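Local coordinates for Sfrice_029225 (PDB 6I50), which is a secreted Eiger-type cytokine of the tumour necrosis factor family that probably acts by binding TNF receptors and is linked to apoptosis, at the interface of chains A and B. Sequence-based numbering; all coordinates share one arbitrary frame. Chains: chain A/B, Sfrice_029225.

Contact 1: the interface of chains A and B. Residues chain A 101-104, 123; chain B 75, 151-152, 154.
The side-chain amide of B:Gln75 reaches across to A:Ser123 and A:Gln104, and both of its polar atoms are used. Its CB lies 3.5 Å above one face of the B:Phe154 ring, near the rim. From there CG stands anti to the backbone N (chi1 178°) and carries the extended chain toward chain A. CD passes 3.4 Å from A:Ser123 OG. Beyond it, OE1 accepts a hydrogen bond from that hydroxyl at 2.6 Å, with OG tilted out of the carbonyl plane. On the other branch, NE2 donates to the backbone A:Gln104 O at 2.9 Å, almost head-on to the carbonyl (175°). A second bond from NE2 goes to B:Lys152 O of its own chain at 2.8 Å. Both acceptors lie near the amide plane, so the three bonds should fix the amide's rotation. The B:Phe154 ring turns its in-plane edge to A:Ser123 OG, while its CE2 packs 3.6 Å from A:Leu103 CD1, the two side chains at about right angles. Farther out, A:Gln104 and B:Lys152 run alongside each other; the lysine NZ, turned aside by a bend at chi4, makes a weak hydrogen bond to A:Gln104 OE1 and, within chain B, a salt bridge to B:Glu151 OE2. Water 1 joins A:Gln104 OE1 (2.6 Å) to the same carboxylate oxygen. B:Glu151 CB lies over the backbone of A:Thr101 to A:Leu103, and CG packs against A:Thr101 CG2 and A:Gln104 CB. In the TNF jelly roll, strands 100-108 and 117-129 of chain A here receive strand 68-80, the loop at 151-152 and the start of strand 154-161 of chain B.

Contact 2: the interface of chains A and B. Residues chain A 86, 104, 106; chain B 77, 118, 152.
Strand 100-108 of chain A, with strand 84-92 behind it, meets strand 68-80 of chain B, the start of its strand 117-129 and the loop carrying B:Lys152. The two jelly-roll subunits belong to the tumour necrosis factor family, whose members assemble as trimers, and this patch is mainly a packing contact around one aromatic ring. B:Tyr77 reaches out with CG anti to the backbone N (chi1 -168°), which carries its phenol toward strand 100-108. A:Ala106 brings its methyl in from one side of the ring plane, beyond the rim at the hydroxyl end: A:Ala106 CB lies 3.6 Å from B:Tyr77 CZ, with CE2 hardly farther. One face is covered from within chain B, where the aliphatic stem of B:Lys152 lies across the ring with CD 3.6 Å above its centre. The ring rests by that face on the lysine stem, while the alanine methyl meets its rim from the other side of the plane; the phenol in turn supports the stem whose tip reaches A:Gln104. That glutamine crosses the tyrosine at a slant on the lysine side of the ring plane, amide and ring turned 69° apart. Its CG stands 4.1 Å from B:Tyr77 CE2, and NE2 passes 3.7 Å from the phenol OH. The same NE2 points back into chain A, where A:Ser86 OG accepts a weak but nearly straight hydrogen bond (169°). This second-shell serine, itself hardly touched by chain B, may help to set which end of the amide faces the lysine. B:Pro118 borders the methyl side of the ring; its CB comes within 4.1 Å of A:Ala106 CB and extends the apolar surface against which the alanine packs.

Contact 1: the interface of chains A and B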
loop_
_atom_site.group_PDB
_atom_site.type_symbol
_atom_site.label_atom_id
_atom_site.label_comp_id
_atom_site.label_asym_id
_atom_site.label_seq_id
_atom_site.Cartn_x
_atom_site.Cartn_y
_atom_site.Cartn_z
ATOM N N THR A 101 -9.445 -11.471 12.464
ATOM C CA THR A 101 -9.257 -10.849 11.159
ATOM C C THR A 101 -8.637 -9.470 11.367
ATOM O O THR A 101 -9.260 -8.593 11.975
ATOM C CB THR A 101 -10.587 -10.737 10.413
ATOM O OG1 THR A 101 -11.169 -12.044 10.259
ATOM C CG2 THR A 101 -10.371 -10.117 9.048
ATOM N N LEU A 102 -7.411 -9.286 10.878
ATOM C CA LEU A 102 -6.678 -8.044 11.090
ATOM C C LEU A 102 -6.794 -7.082 9.925
ATOM O O LEU A 102 -6.724 -5.867 10.130
ATOM C CB LEU A 102 -5.191 -8.333 11.333
ATOM C CG LEU A 102 -4.881 -9.240 12.524
ATOM C CD1 LEU A 102 -3.386 -9.236 12.793
ATOM C CD2 LEU A 102 -5.655 -8.786 13.751
ATOM N N LEU A 103 -6.969 -7.606 8.714
ATOM C CA LEU A 103 -6.914 -6.815 7.493
ATOM C C LEU A 103 -7.808 -7.470 6.454
ATOM O O LEU A 103 -7.930 -8.695 6.413
ATOM C CB LEU A 103 -5.471 -6.724 6.980
ATOM C CG LEU A 103 -4.917 -5.517 6.249
ATOM C CD1 LEU A 103 -5.195 -4.240 7.028
ATOM C CD2 LEU A 103 -3.417 -5.733 6.071
ATOM N N GLN A 104 -8.435 -6.648 5.615
ATOM C CA GLN A 104 -9.269 -7.168 4.540
ATOM C C GLN A 104 -9.144 -6.268 3.321
ATOM O O GLN A 104 -9.015 -5.047 3.449
ATOM C CB GLN A 104 -10.738 -7.274 4.960
ATOM C CG GLN A 104 -11.635 -7.910 3.898
ATOM C CD GLN A 104 -12.993 -8.308 4.435
ATOM O OE1 GLN A 104 -13.282 -8.129 5.614
ATOM N NE2 GLN A 104 -13.834 -8.855 3.567
ATOM N N SER A 123 -3.258 -4.471 0.542
ATOM C CA SER A 123 -3.512 -3.674 1.736
ATOM C C SER A 123 -2.322 -3.781 2.676
ATOM O O SER A 123 -1.509 -4.705 2.582
ATOM C CB SER A 123 -4.804 -4.094 2.457
ATOM O OG SER A 123 -5.195 -3.099 3.403
ATOM N N GLN B 75 -6.944 3.493 3.974
ATOM C CA GLN B 75 -7.836 2.591 3.254
ATOM C C GLN B 75 -9.279 2.922 3.602
ATOM O O GLN B 75 -9.639 2.991 4.783
ATOM C CB GLN B 75 -7.557 1.125 3.582
ATOM C CG GLN B 75 -8.511 0.170 2.868
ATOM C CD GLN B 75 -8.002 -1.253 2.877
ATOM O OE1 GLN B 75 -6.950 -1.548 2.307
ATOM N NE2 GLN B 75 -8.751 -2.152 3.518
ATOM N N GLU B 151 -10.788 -3.815 10.421
ATOM C CA GLU B 151 -9.985 -4.468 9.400
ATOM C C GLU B 151 -10.230 -3.910 8.002
ATOM O O GLU B 151 -9.451 -4.214 7.091
ATOM C CB GLU B 151 -10.258 -5.976 9.422
ATOM C CG GLU B 151 -11.576 -6.404 8.766
ATOM C CD GLU B 151 -12.795 -6.237 9.655
ATOM O OE1 GLU B 151 -12.677 -5.702 10.783
ATOM O OE2 GLU B 151 -13.886 -6.658 9.218
ATOM N N LYS B 152 -11.269 -3.097 7.811
ATOM C CA LYS B 152 -11.666 -2.650 6.478
ATOM C C LYS B 152 -11.248 -1.216 6.157
ATOM O O LYS B 152 -10.837 -0.938 5.026
ATOM C CB LYS B 152 -13.187 -2.789 6.314
ATOM C CG LYS B 152 -13.658 -4.241 6.271
ATOM C CD LYS B 152 -15.090 -4.354 5.763
ATOM C CE LYS B 152 -15.483 -5.812 5.543
ATOM N NZ LYS B 152 -15.630 -6.558 6.830
ATOM N N PHE B 154 -9.197 2.481 7.585
ATOM C CA PHE B 154 -8.237 2.955 8.579
ATOM C C PHE B 154 -7.364 4.057 7.989
ATOM O O PHE B 154 -7.311 4.257 6.773
ATOM C CB PHE B 154 -7.360 1.807 9.092
ATOM C CG PHE B 154 -6.826 0.908 8.000
ATOM C CD1 PHE B 154 -5.696 1.263 7.279
ATOM C CD2 PHE B 154 -7.448 -0.297 7.711
ATOM C CE1 PHE B 154 -5.206 0.441 6.279
ATOM C CE2 PHE B 154 -6.961 -1.125 6.714
ATOM C CZ PHE B 154 -5.830 -0.758 6.002
HETATM O O HOH W 1 -14.017 -9.396 7.811
#

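Contact 2: the interface of chains A and B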
loop_
_atom_site.group_PDB
_atom_site.type_symbol
_atom_site.label_atom_id
_atom_site.label_comp_id
_atom_site.label_asym_id
_atom_site.label_seq_id
_atom_site.Cartn_x
_atom_site.Cartn_y
_atom_site.Cartn_z
ATOM N N SER A 86 -11.861 -11.063 -2.743
ATOM C CA SER A 86 -11.554 -10.451 -1.460
ATOM C C SER A 86 -10.741 -11.434 -0.635
ATOM O O SER A 86 -10.966 -12.647 -0.703
ATOM C CB SER A 86 -12.840 -10.045 -0.726
ATOM O OG SER A 86 -12.566 -9.493 0.553
ATOM N N GLN A 104 -8.435 -6.648 5.615
ATOM C CA GLN A 104 -9.269 -7.168 4.540
ATOM C C GLN A 104 -9.144 -6.268 3.321
ATOM O O GLN A 104 -9.015 -5.047 3.449
ATOM C CB GLN A 104 -10.738 -7.274 4.960
ATOM C CG GLN A 104 -11.635 -7.910 3.898
ATOM C CD GLN A 104 -12.993 -8.308 4.435
ATOM O OE1 GLN A 104 -13.282 -8.129 5.614
ATOM N NE2 GLN A 104 -13.834 -8.855 3.567
ATOM N N ALA A 106 -10.835 -5.877 -0.841
ATOM C CA ALA A 106 -11.913 -6.330 -1.713
ATOM C C ALA A 106 -11.895 -5.543 -3.014
ATOM O O ALA A 106 -11.557 -4.358 -3.038
ATOM C CB ALA A 106 -13.283 -6.199 -1.035
ATOM N N TYR B 77 -12.995 1.333 2.761
ATOM C CA TYR B 77 -13.686 0.166 2.218
ATOM C C TYR B 77 -15.101 0.602 1.855
ATOM O O TYR B 77 -15.945 0.801 2.731
ATOM C CB TYR B 77 -13.672 -0.963 3.244
ATOM C CG TYR B 77 -14.086 -2.331 2.746
ATOM C CD1 TYR B 77 -15.402 -2.600 2.395
ATOM C CD2 TYR B 77 -13.168 -3.372 2.689
ATOM C CE1 TYR B 77 -15.785 -3.856 1.968
ATOM C CE2 TYR B 77 -13.545 -4.634 2.264
ATOM C CZ TYR B 77 -14.851 -4.869 1.910
ATOM O OH TYR B 77 -15.234 -6.122 1.489
ATOM N N PRO B 118 -18.494 -4.267 -2.975
ATOM C CA PRO B 118 -17.392 -3.885 -2.089
ATOM C C PRO B 118 -16.118 -3.562 -2.852
ATOM O O PRO B 118 -15.731 -4.311 -3.754
ATOM C CB PRO B 118 -17.212 -5.130 -1.216
ATOM C CG PRO B 118 -17.603 -6.255 -2.117
ATOM C CD PRO B 118 -18.674 -5.729 -3.039
ATOM N N LYS B 152 -11.269 -3.097 7.811
ATOM C CA LYS B 152 -11.666 -2.650 6.478
ATOM C C LYS B 152 -11.248 -1.216 6.157
ATOM O O LYS B 152 -10.837 -0.938 5.026
ATOM C CB LYS B 152 -13.187 -2.789 6.314
ATOM C CG LYS B 152 -13.658 -4.241 6.271
ATOM C CD LYS B 152 -15.090 -4.354 5.763
ATOM C CE LYS B 152 -15.483 -5.812 5.543
ATOM N NZ LYS B 152 -15.630 -6.558 6.830
#

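Contacts 1 and 2 are neighbours, the centres of their C-alpha atoms about 7 Å apart, and they share A:Gln104 and B:Lys152. Strands 100-108 of chain A and 68-80 of chain B run through both, linking the mostly polar network of contact 1 to the mostly apolar packing of contact 2. The shared pair couples the phenol packing to the carboxylate and water of contact 1. The deposited assembly holds three copies, as expected of a TNF-family trimer; repeated between successive subunits, this continuous strip would help close the ring.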